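Local coordinates for proteolytically activated form of PPO4 Tyrosinase (Agaricus bisporus var. bisporus H97, PDB 4OUA), which catalyses the copper-dependent o-hydroxylation of monophenols and the oxidation of the resulting o-diphenols to o-quinones, the first step of melanin synthesis, at residues Leu3-Thr9 / Ile96-Gln102; Phe28-Arg33 / Val149-Tyr154; Ile165-Phe170 / Trp186-Arg191; Lys321-Leu325 / Trp336-Leu341. Residue numbers count along the deposited sequence, not the author numbering.

Contact 1. Residues Leu3-Thr9 / Ile96-Gln102; sequences LATVGPT and IYEQILQ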
loop_
_atom_site.group_PDB
_atom_site.type_symbol
_atom_site.label_atom_id
_atom_site.label_comp_id
_atom_site.label_asym_id
_atom_site.label_seq_id
_atom_site.Cartn_x
_atom_site.Cartn_y
_atom_site.Cartn_z
ATOM N N LEU A 3 13.330 -12.555 7.708
ATOM C CA LEU A 3 12.160 -11.921 8.303
ATOM C C LEU A 3 10.909 -12.327 7.532
ATOM O O LEU A 3 10.484 -11.630 6.611
ATOM C CB LEU A 3 12.317 -10.397 8.311
ATOM C CG LEU A 3 11.454 -9.574 9.273
ATOM C CD1 LEU A 3 9.972 -9.699 8.945
ATOM C CD2 LEU A 3 11.723 -9.975 10.716
ATOM N N ALA A 4 10.329 -13.462 7.906
ATOM C CA ALA A 4 9.147 -13.978 7.223
ATOM C C ALA A 4 7.961 -13.029 7.365
ATOM O O ALA A 4 7.786 -12.391 8.404
ATOM C CB ALA A 4 8.789 -15.355 7.757
ATOM N N THR A 5 7.149 -12.938 6.316
ATOM C CA THR A 5 5.965 -12.085 6.334
ATOM C C THR A 5 4.763 -12.840 6.893
ATOM O O THR A 5 4.034 -13.500 6.154
ATOM C CB THR A 5 5.622 -11.556 4.927
ATOM O OG1 THR A 5 6.709 -10.764 4.434
ATOM C CG2 THR A 5 4.367 -10.704 4.974
ATOM N N VAL A 6 4.565 -12.734 8.202
ATOM C CA VAL A 6 3.498 -13.461 8.882
ATOM C C VAL A 6 2.296 -12.572 9.180
ATOM O O VAL A 6 1.242 -13.058 9.592
ATOM C CB VAL A 6 3.997 -14.078 10.199
ATOM C CG1 VAL A 6 4.994 -15.193 9.919
ATOM C CG2 VAL A 6 4.617 -13.004 11.083
ATOM N N GLY A 7 2.460 -11.270 8.973
ATOM C CA GLY A 7 1.390 -10.321 9.215
ATOM C C GLY A 7 1.358 -9.854 10.656
ATOM O O GLY A 7 2.134 -10.333 11.483
ATOM N N PRO A 8 0.450 -8.918 10.968
ATOM C CA PRO A 8 0.332 -8.341 12.311
ATOM C C PRO A 8 -0.174 -9.349 13.338
ATOM O O PRO A 8 -0.405 -10.509 13.005
ATOM C CB PRO A 8 -0.681 -7.208 12.116
ATOM C CG PRO A 8 -1.507 -7.650 10.962
ATOM C CD PRO A 8 -0.562 -8.377 10.044
ATOM N N THR A 9 -0.344 -8.902 14.577
ATOM C CA THR A 9 -0.816 -9.774 15.643
ATOM C C THR A 9 -2.043 -9.182 16.327
ATOM O O THR A 9 -2.367 -8.012 16.132
ATOM C CB THR A 9 0.279 -10.020 16.696
ATOM O OG1 THR A 9 -0.147 -11.046 17.601
ATOM C CG2 THR A 9 0.564 -8.746 17.477
ATOM N N ILE A 96 3.700 -7.179 5.083
ATOM C CA ILE A 96 4.995 -7.086 5.743
ATOM C C ILE A 96 5.179 -5.687 6.315
ATOM O O ILE A 96 5.722 -5.519 7.407
ATOM C CB ILE A 96 6.160 -7.414 4.788
ATOM C CG1 ILE A 96 7.481 -7.447 5.558
ATOM C CG2 ILE A 96 6.225 -6.412 3.646
ATOM C CD1 ILE A 96 7.493 -8.442 6.699
ATOM N N TYR A 97 4.709 -4.687 5.576
ATOM C CA TYR A 97 4.773 -3.303 6.030
ATOM C C TYR A 97 3.928 -3.103 7.280
ATOM O O TYR A 97 4.404 -2.576 8.285
ATOM C CB TYR A 97 4.305 -2.352 4.930
ATOM C CG TYR A 97 4.436 -0.893 5.293
ATOM C CD1 TYR A 97 5.637 -0.220 5.117
ATOM C CD2 TYR A 97 3.358 -0.184 5.809
ATOM C CE1 TYR A 97 5.763 1.117 5.445
ATOM C CE2 TYR A 97 3.473 1.152 6.140
ATOM C CZ TYR A 97 4.676 1.799 5.954
ATOM O OH TYR A 97 4.791 3.128 6.286
ATOM N N GLU A 98 2.670 -3.522 7.200
ATOM C CA GLU A 98 1.750 -3.451 8.328
ATOM C C GLU A 98 2.303 -4.210 9.531
ATOM O O GLU A 98 2.152 -3.775 10.674
ATOM C CB GLU A 98 0.384 -4.013 7.933
ATOM C CG GLU A 98 -0.659 -3.953 9.030
ATOM C CD GLU A 98 -1.966 -4.609 8.626
ATOM O OE1 GLU A 98 -1.929 -5.746 8.107
ATOM O OE2 GLU A 98 -3.029 -3.984 8.823
ATOM N N GLN A 99 2.942 -5.344 9.261
ATOM C CA GLN A 99 3.569 -6.149 10.304
ATOM C C GLN A 99 4.687 -5.378 10.999
ATOM O O GLN A 99 4.653 -5.173 12.214
ATOM C CB GLN A 99 4.116 -7.452 9.713
ATOM C CG GLN A 99 4.969 -8.268 10.670
ATOM C CD GLN A 99 5.644 -9.443 9.987
ATOM O OE1 GLN A 99 5.114 -10.005 9.029
ATOM N NE2 GLN A 99 6.824 -9.811 10.472
ATOM N N ILE A 100 5.675 -4.955 10.219
ATOM C CA ILE A 100 6.806 -4.203 10.744
ATOM C C ILE A 100 6.357 -2.906 11.405
ATOM O O ILE A 100 6.904 -2.501 12.432
ATOM C CB ILE A 100 7.823 -3.873 9.637
ATOM C CG1 ILE A 100 8.461 -5.157 9.105
ATOM C CG2 ILE A 100 8.887 -2.921 10.156
ATOM C CD1 ILE A 100 9.164 -5.974 10.170
ATOM N N LEU A 101 5.353 -2.266 10.814
ATOM C CA LEU A 101 4.854 -0.995 11.325
ATOM C C LEU A 101 4.183 -1.161 12.684
ATOM O O LEU A 101 4.255 -0.271 13.532
ATOM C CB LEU A 101 3.880 -0.365 10.331
ATOM C CG LEU A 101 3.457 1.071 10.649
ATOM C CD1 LEU A 101 4.676 1.973 10.753
ATOM C CD2 LEU A 101 2.500 1.584 9.590
ATOM N N GLN A 102 3.526 -2.300 12.890
ATOM C CA GLN A 102 2.907 -2.593 14.176
ATOM C C GLN A 102 3.971 -2.859 15.233
ATOM O O GLN A 102 3.857 -2.403 16.373
ATOM C CB GLN A 102 1.966 -3.795 14.076
ATOM C CG GLN A 102 1.219 -4.087 15.373
ATOM C CD GLN A 102 0.634 -5.484 15.421
ATOM O OE1 GLN A 102 1.252 -6.445 14.964
ATOM N NE2 GLN A 102 -0.564 -5.604 15.981
#

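Contact 2. Residues Phe28-Arg33 / Val149-Tyr154; sequences FTLYIR and VKITNY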
loop_
_atom_site.group_PDB
_atom_site.type_symbol
_atom_site.label_atom_id
_atom_site.label_comp_id
_atom_site.label_asym_id
_atom_site.label_seq_id
_atom_site.Cartn_x
_atom_site.Cartn_y
_atom_site.Cartn_z
ATOM N N PHE A 28 -4.030 7.079 15.594
ATOM C CA PHE A 28 -3.315 8.134 14.886
ATOM C C PHE A 28 -1.981 8.441 15.554
ATOM O O PHE A 28 -0.965 8.600 14.878
ATOM C CB PHE A 28 -4.170 9.399 14.802
ATOM C CG PHE A 28 -3.572 10.478 13.945
ATOM C CD1 PHE A 28 -3.467 10.311 12.574
ATOM C CD2 PHE A 28 -3.123 11.660 14.507
ATOM C CE1 PHE A 28 -2.917 11.301 11.780
ATOM C CE2 PHE A 28 -2.573 12.655 13.720
ATOM C CZ PHE A 28 -2.470 12.475 12.353
ATOM N N THR A 29 -1.988 8.522 16.882
ATOM C CA THR A 29 -0.769 8.762 17.646
ATOM C C THR A 29 0.249 7.647 17.435
ATOM O O THR A 29 1.435 7.907 17.231
ATOM C CB THR A 29 -1.057 8.883 19.153
ATOM O OG1 THR A 29 -1.774 10.098 19.411
ATOM C CG2 THR A 29 0.242 8.892 19.941
ATOM N N LEU A 30 -0.221 6.405 17.488
ATOM C CA LEU A 30 0.655 5.251 17.324
ATOM C C LEU A 30 1.229 5.192 15.916
ATOM O O LEU A 30 2.369 4.775 15.718
ATOM C CB LEU A 30 -0.094 3.954 17.640
ATOM C CG LEU A 30 -0.366 3.667 19.118
ATOM C CD1 LEU A 30 -1.088 2.337 19.286
ATOM C CD2 LEU A 30 0.933 3.680 19.912
ATOM N N TYR A 31 0.434 5.620 14.942
ATOM C CA TYR A 31 0.852 5.595 13.546
ATOM C C TYR A 31 1.921 6.652 13.275
ATOM O O TYR A 31 2.907 6.386 12.591
ATOM C CB TYR A 31 -0.353 5.799 12.624
ATOM C CG TYR A 31 -0.064 5.504 11.170
ATOM C CD1 TYR A 31 -0.047 4.198 10.698
ATOM C CD2 TYR A 31 0.192 6.530 10.269
ATOM C CE1 TYR A 31 0.217 3.921 9.370
ATOM C CE2 TYR A 31 0.457 6.263 8.938
ATOM C CZ TYR A 31 0.468 4.955 8.495
ATOM O OH TYR A 31 0.733 4.680 7.173
ATOM N N ILE A 32 1.719 7.849 13.818
ATOM C CA ILE A 32 2.672 8.941 13.649
ATOM C C ILE A 32 3.994 8.641 14.350
ATOM O O ILE A 32 5.066 8.991 13.853
ATOM C CB ILE A 32 2.110 10.268 14.190
ATOM C CG1 ILE A 32 0.803 10.629 13.480
ATOM C CG2 ILE A 32 3.134 11.383 14.034
ATOM C CD1 ILE A 32 0.951 10.835 11.990
ATOM N N ARG A 33 3.913 7.993 15.506
ATOM C CA ARG A 33 5.107 7.620 16.253
ATOM C C ARG A 33 5.860 6.482 15.569
ATOM O O ARG A 33 7.073 6.556 15.378
ATOM C CB ARG A 33 4.745 7.218 17.684
ATOM C CG ARG A 33 4.250 8.363 18.553
ATOM C CD ARG A 33 5.297 9.460 18.674
ATOM N NE ARG A 33 5.029 10.348 19.803
ATOM C CZ ARG A 33 5.747 11.432 20.090
ATOM N NH1 ARG A 33 6.778 11.771 19.328
ATOM N NH2 ARG A 33 5.430 12.179 21.139
ATOM N N VAL A 149 1.086 17.777 13.129
ATOM C CA VAL A 149 -0.143 17.064 13.461
ATOM C C VAL A 149 -0.292 16.857 14.965
ATOM O O VAL A 149 0.692 16.674 15.677
ATOM C CB VAL A 149 -0.206 15.691 12.761
ATOM C CG1 VAL A 149 -0.341 15.864 11.252
ATOM C CG2 VAL A 149 1.018 14.856 13.108
ATOM N N LYS A 150 -1.535 16.881 15.435
ATOM C CA LYS A 150 -1.830 16.702 16.852
ATOM C C LYS A 150 -1.883 15.229 17.247
ATOM O O LYS A 150 -2.645 14.446 16.678
ATOM C CB LYS A 150 -3.159 17.371 17.212
ATOM C CG LYS A 150 -3.189 18.877 17.022
ATOM C CD LYS A 150 -4.556 19.432 17.397
ATOM C CE LYS A 150 -4.630 20.936 17.198
ATOM N NZ LYS A 150 -5.988 21.461 17.513
ATOM N N ILE A 151 -1.072 14.857 18.232
ATOM C CA ILE A 151 -1.125 13.516 18.793
ATOM C C ILE A 151 -1.143 13.591 20.314
ATOM O O ILE A 151 -1.052 14.674 20.893
ATOM C CB ILE A 151 0.065 12.651 18.336
ATOM C CG1 ILE A 151 1.382 13.246 18.830
ATOM C CG2 ILE A 151 0.074 12.512 16.823
ATOM C CD1 ILE A 151 2.597 12.425 18.458
ATOM N N THR A 152 -1.275 12.437 20.958
ATOM C CA THR A 152 -1.235 12.374 22.411
ATOM C C THR A 152 0.172 12.022 22.875
ATOM O O THR A 152 0.766 11.049 22.405
ATOM C CB THR A 152 -2.237 11.345 22.965
ATOM O OG1 THR A 152 -3.573 11.782 22.689
ATOM C CG2 THR A 152 -2.064 11.186 24.466
ATOM N N ASN A 153 0.708 12.822 23.791
ATOM C CA ASN A 153 2.052 12.594 24.296
ATOM C C ASN A 153 2.094 11.410 25.257
ATOM O O ASN A 153 1.052 10.917 25.692
ATOM C CB ASN A 153 2.586 13.849 24.980
ATOM C CG ASN A 153 4.078 14.011 24.803
ATOM O OD1 ASN A 153 4.776 13.067 24.433
ATOM N ND2 ASN A 153 4.579 15.214 25.064
ATOM N N TYR A 154 3.301 10.962 25.592
ATOM C CA TYR A 154 3.472 9.765 26.410
ATOM C C TYR A 154 2.983 9.956 27.845
ATOM O O TYR A 154 2.936 9.002 28.622
ATOM C CB TYR A 154 4.939 9.335 26.416
ATOM C CG TYR A 154 5.485 9.012 25.044
ATOM C CD1 TYR A 154 5.140 7.830 24.399
ATOM C CD2 TYR A 154 6.349 9.884 24.396
ATOM C CE1 TYR A 154 5.637 7.529 23.143
ATOM C CE2 TYR A 154 6.851 9.591 23.141
ATOM C CZ TYR A 154 6.492 8.412 22.520
ATOM O OH TYR A 154 6.990 8.116 21.270
#

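Contact 3. Residues Ile165-Phe170 / Trp186-Arg191; sequences ILRYSF and WKTTVR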
loop_
_atom_site.group_PDB
_atom_site.type_symbol
_atom_site.label_atom_id
_atom_site.label_comp_id
_atom_site.label_asym_id
_atom_site.label_seq_id
_atom_site.Cartn_x
_atom_site.Cartn_y
_atom_site.Cartn_z
ATOM N N ILE A 165 3.898 11.568 7.491
ATOM C CA ILE A 165 3.064 11.048 6.413
ATOM C C ILE A 165 3.277 11.811 5.106
ATOM O O ILE A 165 3.099 11.257 4.021
ATOM C CB ILE A 165 1.569 11.098 6.791
ATOM C CG1 ILE A 165 1.314 10.270 8.052
ATOM C CG2 ILE A 165 0.706 10.599 5.647
ATOM C CD1 ILE A 165 -0.140 10.218 8.465
ATOM N N LEU A 166 3.663 13.078 5.214
ATOM C CA LEU A 166 3.858 13.916 4.035
ATOM C C LEU A 166 4.998 13.424 3.145
ATOM O O LEU A 166 4.849 13.332 1.927
ATOM C CB LEU A 166 4.119 15.367 4.447
ATOM C CG LEU A 166 2.953 16.125 5.084
ATOM C CD1 LEU A 166 3.297 17.595 5.239
ATOM C CD2 LEU A 166 1.684 15.956 4.266
ATOM N N ARG A 167 6.134 13.104 3.753
ATOM C CA ARG A 167 7.323 12.763 2.985
ATOM C C ARG A 167 8.316 11.941 3.798
ATOM O O ARG A 167 8.324 12.002 5.026
ATOM C CB ARG A 167 8.002 14.040 2.487
ATOM C CG ARG A 167 8.512 14.927 3.616
ATOM C CD ARG A 167 8.972 16.282 3.114
ATOM N NE ARG A 167 7.880 17.053 2.526
ATOM C CZ ARG A 167 7.067 17.848 3.213
ATOM N NH1 ARG A 167 7.212 17.977 4.525
ATOM N NH2 ARG A 167 6.104 18.514 2.588
ATOM N N TYR A 168 9.150 11.173 3.104
ATOM C CA TYR A 168 10.263 10.484 3.747
ATOM C C TYR A 168 11.569 11.213 3.462
ATOM O O TYR A 168 11.811 11.655 2.338
ATOM C CB TYR A 168 10.363 9.033 3.275
ATOM C CG TYR A 168 11.644 8.352 3.705
ATOM C CD1 TYR A 168 11.870 8.037 5.039
ATOM C CD2 TYR A 168 12.628 8.031 2.781
ATOM C CE1 TYR A 168 13.040 7.419 5.441
ATOM C CE2 TYR A 168 13.802 7.412 3.173
ATOM C CZ TYR A 168 14.002 7.107 4.504
ATOM O OH TYR A 168 15.167 6.492 4.900
ATOM N N SER A 169 12.407 11.342 4.485
ATOM C CA SER A 169 13.707 11.979 4.325
ATOM C C SER A 169 14.801 10.926 4.206
ATOM O O SER A 169 15.046 10.171 5.144
ATOM C CB SER A 169 14.001 12.917 5.497
ATOM O OG SER A 169 13.019 13.935 5.603
ATOM N N PHE A 170 15.449 10.873 3.046
ATOM C CA PHE A 170 16.534 9.925 2.828
ATOM C C PHE A 170 17.741 10.272 3.696
ATOM O O PHE A 170 18.090 11.442 3.855
ATOM C CB PHE A 170 16.938 9.893 1.353
ATOM C CG PHE A 170 15.895 9.297 0.449
ATOM C CD1 PHE A 170 14.924 10.095 -0.133
ATOM C CD2 PHE A 170 15.890 7.939 0.178
ATOM C CE1 PHE A 170 13.965 9.548 -0.965
ATOM C CE2 PHE A 170 14.934 7.386 -0.653
ATOM C CZ PHE A 170 13.970 8.190 -1.226
ATOM N N TRP A 186 17.315 15.100 -4.824
ATOM C CA TRP A 186 16.118 15.293 -4.008
ATOM C C TRP A 186 16.310 14.706 -2.615
ATOM O O TRP A 186 16.327 13.488 -2.438
ATOM C CB TRP A 186 14.894 14.671 -4.682
ATOM C CG TRP A 186 14.035 15.674 -5.398
ATOM C CD1 TRP A 186 13.918 17.004 -5.113
ATOM C CD2 TRP A 186 13.183 15.429 -6.524
ATOM N NE1 TRP A 186 13.042 17.601 -5.987
ATOM C CE2 TRP A 186 12.577 16.656 -6.865
ATOM C CE3 TRP A 186 12.870 14.292 -7.276
ATOM C CZ2 TRP A 186 11.678 16.777 -7.922
ATOM C CZ3 TRP A 186 11.978 14.415 -8.325
ATOM C CH2 TRP A 186 11.392 15.649 -8.638
ATOM N N LYS A 187 16.448 15.585 -1.629
ATOM C CA LYS A 187 16.728 15.171 -0.260
ATOM C C LYS A 187 15.564 14.383 0.339
ATOM O O LYS A 187 15.771 13.393 1.039
ATOM C CB LYS A 187 17.050 16.394 0.603
ATOM C CG LYS A 187 18.120 17.299 -0.000
ATOM C CD LYS A 187 18.520 18.417 0.949
ATOM C CE LYS A 187 19.256 17.877 2.167
ATOM N NZ LYS A 187 20.570 17.275 1.808
ATOM N N THR A 188 14.341 14.824 0.061
ATOM C CA THR A 188 13.161 14.105 0.524
ATOM C C THR A 188 12.279 13.727 -0.657
ATOM O O THR A 188 12.465 14.228 -1.765
ATOM C CB THR A 188 12.333 14.937 1.528
ATOM O OG1 THR A 188 11.523 15.885 0.821
ATOM C CG2 THR A 188 13.245 15.673 2.501
ATOM N N THR A 189 11.324 12.836 -0.418
ATOM C CA THR A 189 10.329 12.502 -1.432
ATOM C C THR A 189 9.456 13.717 -1.750
ATOM O O THR A 189 9.179 14.541 -0.880
ATOM C CB THR A 189 9.446 11.325 -0.984
ATOM O OG1 THR A 189 8.802 11.646 0.254
ATOM C CG2 THR A 189 10.296 10.073 -0.795
ATOM N N VAL A 190 9.031 13.833 -3.005
ATOM C CA VAL A 190 8.287 15.010 -3.439
ATOM C C VAL A 190 7.006 14.664 -4.191
ATOM O O VAL A 190 6.984 13.754 -5.020
ATOM C CB VAL A 190 9.157 15.913 -4.327
ATOM C CG1 VAL A 190 8.296 16.937 -5.041
ATOM C CG2 VAL A 190 10.223 16.599 -3.487
ATOM N N ARG A 191 5.942 15.406 -3.896
ATOM C CA ARG A 191 4.650 15.208 -4.545
ATOM C C ARG A 191 4.304 16.361 -5.483
ATOM O O ARG A 191 4.322 17.525 -5.078
ATOM C CB ARG A 191 3.545 15.047 -3.499
ATOM C CG ARG A 191 3.691 13.822 -2.617
ATOM C CD ARG A 191 2.652 13.818 -1.507
ATOM N NE ARG A 191 2.890 12.745 -0.546
ATOM C CZ ARG A 191 2.239 12.613 0.606
ATOM N NH1 ARG A 191 1.305 13.490 0.949
ATOM N NH2 ARG A 191 2.527 11.604 1.417
#

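Contact 4. Residues Lys321-Leu325 / Trp336-Leu341; sequences KDSAL and WTSVPL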
loop_
_atom_site.group_PDB
_atom_site.type_symbol
_atom_site.label_atom_id
_atom_site.label_comp_id
_atom_site.label_asym_id
_atom_site.label_seq_id
_atom_site.Cartn_x
_atom_site.Cartn_y
_atom_site.Cartn_z
ATOM N N LYS A 321 -0.620 -19.404 -9.946
ATOM C CA LYS A 321 -1.002 -19.295 -8.542
ATOM C C LYS A 321 0.020 -19.943 -7.609
ATOM O O LYS A 321 0.063 -19.641 -6.415
ATOM C CB LYS A 321 -2.375 -19.929 -8.325
ATOM C CG LYS A 321 -2.442 -21.378 -8.774
ATOM C CD LYS A 321 -3.780 -22.008 -8.448
ATOM C CE LYS A 321 -3.794 -23.476 -8.844
ATOM N NZ LYS A 321 -5.078 -24.138 -8.482
ATOM N N ASP A 322 0.837 -20.836 -8.155
ATOM C CA ASP A 322 1.811 -21.566 -7.352
ATOM C C ASP A 322 3.185 -20.906 -7.384
ATOM O O ASP A 322 4.126 -21.385 -6.752
ATOM C CB ASP A 322 1.914 -23.014 -7.831
ATOM C CG ASP A 322 0.634 -23.792 -7.606
ATOM O OD1 ASP A 322 0.003 -23.596 -6.545
ATOM O OD2 ASP A 322 0.255 -24.593 -8.488
ATOM N N SER A 323 3.298 -19.808 -8.124
ATOM C CA SER A 323 4.552 -19.069 -8.193
ATOM C C SER A 323 4.883 -18.453 -6.839
ATOM O O SER A 323 3.995 -17.975 -6.132
ATOM C CB SER A 323 4.482 -17.982 -9.266
ATOM O OG SER A 323 4.259 -18.544 -10.548
ATOM N N ALA A 324 6.161 -18.475 -6.478
ATOM C CA ALA A 324 6.605 -17.885 -5.222
ATOM C C ALA A 324 6.565 -16.365 -5.311
ATOM O O ALA A 324 6.906 -15.788 -6.340
ATOM C CB ALA A 324 8.006 -18.362 -4.871
ATOM N N LEU A 325 6.141 -15.722 -4.227
ATOM C CA LEU A 325 6.037 -14.269 -4.195
ATOM C C LEU A 325 7.179 -13.647 -3.396
ATOM O O LEU A 325 6.976 -13.144 -2.294
ATOM C CB LEU A 325 4.686 -13.847 -3.611
ATOM C CG LEU A 325 3.462 -14.310 -4.401
ATOM C CD1 LEU A 325 2.179 -14.073 -3.616
ATOM C CD2 LEU A 325 3.406 -13.607 -5.748
ATOM N N TRP A 336 5.577 -17.345 0.042
ATOM C CA TRP A 336 4.144 -17.141 -0.127
ATOM C C TRP A 336 3.701 -17.487 -1.544
ATOM O O TRP A 336 4.488 -17.419 -2.490
ATOM C CB TRP A 336 3.759 -15.696 0.198
ATOM C CG TRP A 336 3.437 -15.463 1.640
ATOM C CD1 TRP A 336 4.220 -14.840 2.568
ATOM C CD2 TRP A 336 2.240 -15.853 2.322
ATOM N NE1 TRP A 336 3.584 -14.817 3.786
ATOM C CE2 TRP A 336 2.367 -15.435 3.663
ATOM C CE3 TRP A 336 1.074 -16.519 1.932
ATOM C CZ2 TRP A 336 1.372 -15.657 4.612
ATOM C CZ3 TRP A 336 0.086 -16.740 2.876
ATOM C CH2 TRP A 336 0.243 -16.310 4.200
ATOM N N THR A 337 2.435 -17.864 -1.680
ATOM C CA THR A 337 1.845 -18.123 -2.986
ATOM C C THR A 337 0.469 -17.470 -3.068
ATOM O O THR A 337 -0.091 -17.054 -2.051
ATOM C CB THR A 337 1.730 -19.632 -3.273
ATOM O OG1 THR A 337 1.006 -20.270 -2.213
ATOM C CG2 THR A 337 3.112 -20.258 -3.381
ATOM N N SER A 338 -0.068 -17.380 -4.279
ATOM C CA SER A 338 -1.324 -16.681 -4.513
ATOM C C SER A 338 -2.536 -17.469 -4.019
ATOM O O SER A 338 -3.552 -16.883 -3.640
ATOM C CB SER A 338 -1.478 -16.372 -6.002
ATOM O OG SER A 338 -0.441 -15.514 -6.454
ATOM N N VAL A 339 -2.425 -18.794 -4.024
ATOM C CA VAL A 339 -3.545 -19.668 -3.680
ATOM C C VAL A 339 -4.177 -19.339 -2.325
ATOM O O VAL A 339 -5.385 -19.118 -2.244
ATOM C CB VAL A 339 -3.114 -21.149 -3.675
ATOM C CG1 VAL A 339 -4.290 -22.040 -3.300
ATOM C CG2 VAL A 339 -2.554 -21.544 -5.030
ATOM N N PRO A 340 -3.365 -19.312 -1.255
ATOM C CA PRO A 340 -3.902 -19.043 0.085
ATOM C C PRO A 340 -4.305 -17.585 0.311
ATOM O O PRO A 340 -5.099 -17.309 1.211
ATOM C CB PRO A 340 -2.739 -19.424 1.006
ATOM C CG PRO A 340 -1.526 -19.229 0.173
ATOM C CD PRO A 340 -1.924 -19.618 -1.219
ATOM N N LEU A 341 -3.775 -16.672 -0.499
ATOM C CA LEU A 341 -3.972 -15.241 -0.274
ATOM C C LEU A 341 -5.386 -14.761 -0.588
ATOM O O LEU A 341 -5.643 -13.556 -0.627
ATOM C CB LEU A 341 -2.966 -14.435 -1.097
ATOM C CG LEU A 341 -1.508 -14.574 -0.663
ATOM C CD1 LEU A 341 -0.623 -13.632 -1.463
ATOM C CD2 LEU A 341 -1.371 -14.318 0.830
#

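Contact 1. Residues Leu3-Thr9 / Ile96-Gln102
Gln99 lies along the inner side of Leu3-Thr9, its extended side chain bringing the carboxamide up to the backbone. OE1 of Gln99 accepts two hydrogen bonds, from Val6 N (2.9 Å) and Gly7 N (2.9 Å), while its NE2 gives a weak one to Ala4 O (3.4 Å). An amide suits this place because it can both donate and accept. One turn on, Gln102 pairs with the backbone of Thr9: Thr9 N to Gln102 OE1 and Gln102 NE2 to Thr9 O are each 3.0 Å. Through these two glutamines the N-terminal loop is tied to helix 86-109 of the tyrosinase central domain, the helix that follows on from the copper ligand His81 and carries His90. Gly7, with phi 87° and psi 176°, adopts a backbone in which a CB would clash with Pro8 CD. Pro8 fits against the helix between Glu98, held by Arg15 and Gln128, and Gln102. At the other end Leu3 CD1 packs on Ile96 CD1 (3.6 Å) and Ile100 CD1 (4.0 Å).

Contact 2. Residues Phe28-Arg33 / Val149-Tyr154
Ile151 fills the apolar centre, its CB directed at the helix. Its CG2 meets Ile32 CG1 at 3.9 Å and Phe28 CD2 at 4.0 Å, and on the next inward-facing strand position Val149 adds its CB to Phe28 CZ (4.0 Å) and its CG2 to Ile32 CG2 (4.2 Å). Beta-branched residues suit both roles, since valine and isoleucine favour the extended backbone and present broad flanks to the helix. Lys150, between them, points away and leaves its amine on the exposed side. The strand belongs to the two-stranded antiparallel hairpin 148-152/158-162; its segment 149-152 crosses segment 28-33 of helix 25-39, with 109° between their N-to-C directions and 7.5 Å between their axes. Thr29 joins the two elements: its OG1 accepts a nearly straight hydrogen bond from Thr152 N (2.8 Å) and is also bonded to Glu25 O one turn back, so this buried hydroxyl is satisfied from both sides. Farther out, Arg33 lies along the flank of the strand beside Ile151. Its guanidinium has Ile151 CD1 over one face, 3.5 Å from Arg33 NE, and Tyr154 OH over the opposite one, 3.3 Å from Arg33 NE, while Asn153 OD1 accepts a hydrogen bond from the following Tyr154 N (2.8 Å).

Contact 3. Residues Ile165-Phe170 / Trp186-Arg191
Two loop segments, extended around 167-170 and 188-191, run antiparallel where they pair and meet in a single beta bridge, Ser169 with Thr188, whose CA atoms are 4.4 Å apart. Thr189 N donates to Tyr168 O (3.0 Å) and Phe170 N to Lys187 O (3.2 Å), so the backbone bonds flank the bridged pair in the non-hydrogen-bonded manner. The pairing stops at this single bridge; Tyr168 N bonds instead to a side chain, Thr189 OG1 (2.9 Å), a place suited to a small hydroxyl residue whose CB faces the partner segment. Its methyl still gives an apolar surface, with Thr189 CG2 3.7 Å from Phe170 CE1. Thr188 OG1 donates to Thr189 O of the following residue (3.2 Å). Beyond the bridge, Arg191 stretches its side chain to the turn at Ile165 and Leu166; Arg191 NH2 makes a weak hydrogen bond to Ile165 O (2.7 Å) and a salt bridge to Asp275, while its NH1 binds Ile143 O. Arg167, CD 3.5 Å from Thr188 OG1, sends its charge to Glu199. The bridge closes the loop 170-187 within the long connection between strand 158-162 and helix 201-224. Ile165 packs on helices 25-39 and 141-144, and Tyr168 and Phe170 both lie on Phe50 of helix 49-54.

Contact 4. Residues Lys321-Leu325 / Trp336-Leu341
This is a loop-to-loop contact at the edge of the chain, within the connection from strand 318-319 to strand 349-350, where the segment 336-341 doubles back on 321-325. Two backbone hydrogen bonds hold it: Ser338 N to Lys321 O at 3.1 Å and Leu325 N to Trp336 O at 2.9 Å. Trp336 O also receives a CA-H...O contact from Ala324 CA (3.5 Å). The ten intervening residues loop out and return, with Trp336 also backbone-bonded to Phe328. Leu325, whose CB points at the other segment, supplies the buried apolar contact; its CD1 meets Leu341 CD1 at 3.6 Å and its CB lies 4.3 Å from Trp336 CB, and a branched aliphatic fits this buried position beside Thr88 of helix 86-109. Trp336 turns its indole away, onto Val92 of the same helix, with NE1 bonded to Thr5 O. Ser338 likewise has its hydroxyl bonded to Thr88, a small polar group suited to a tight buried corner. On the exposed side, Val339 CG2 packs against the aliphatic part of Lys321 (CD, 3.7 Å) and approaches Asp322 OD1 at 3.6 Å, while Thr337 CG2 lies 3.7 Å from both Asp322 O and Ser323 O.

How the contacts relate
Helix 25-39 links contacts 2 and 3: Ile32 CD1 touches Ile165 CD1 at 3.7 Å. Its Tyr31 CE1 also lies 3.3 Å from Leu101 CD2 of contact 1. Contact 1 joins contact 4 through Thr5 O and Trp336 NE1, 2.7 Å apart, a probable hydrogen bond, so the four form a chain in the order 4, 1, 2, 3. Its ends, contacts 3 and 4, have centres about 33 Å apart on opposite sides of the chain's centre. Copper lies about 12 Å from the side chains of Ile96 and Leu325 and about 13 Å from that of Arg191, whereas contact 2 instead has Thr152 about 11 Å from the bound 6-tungstotellurate.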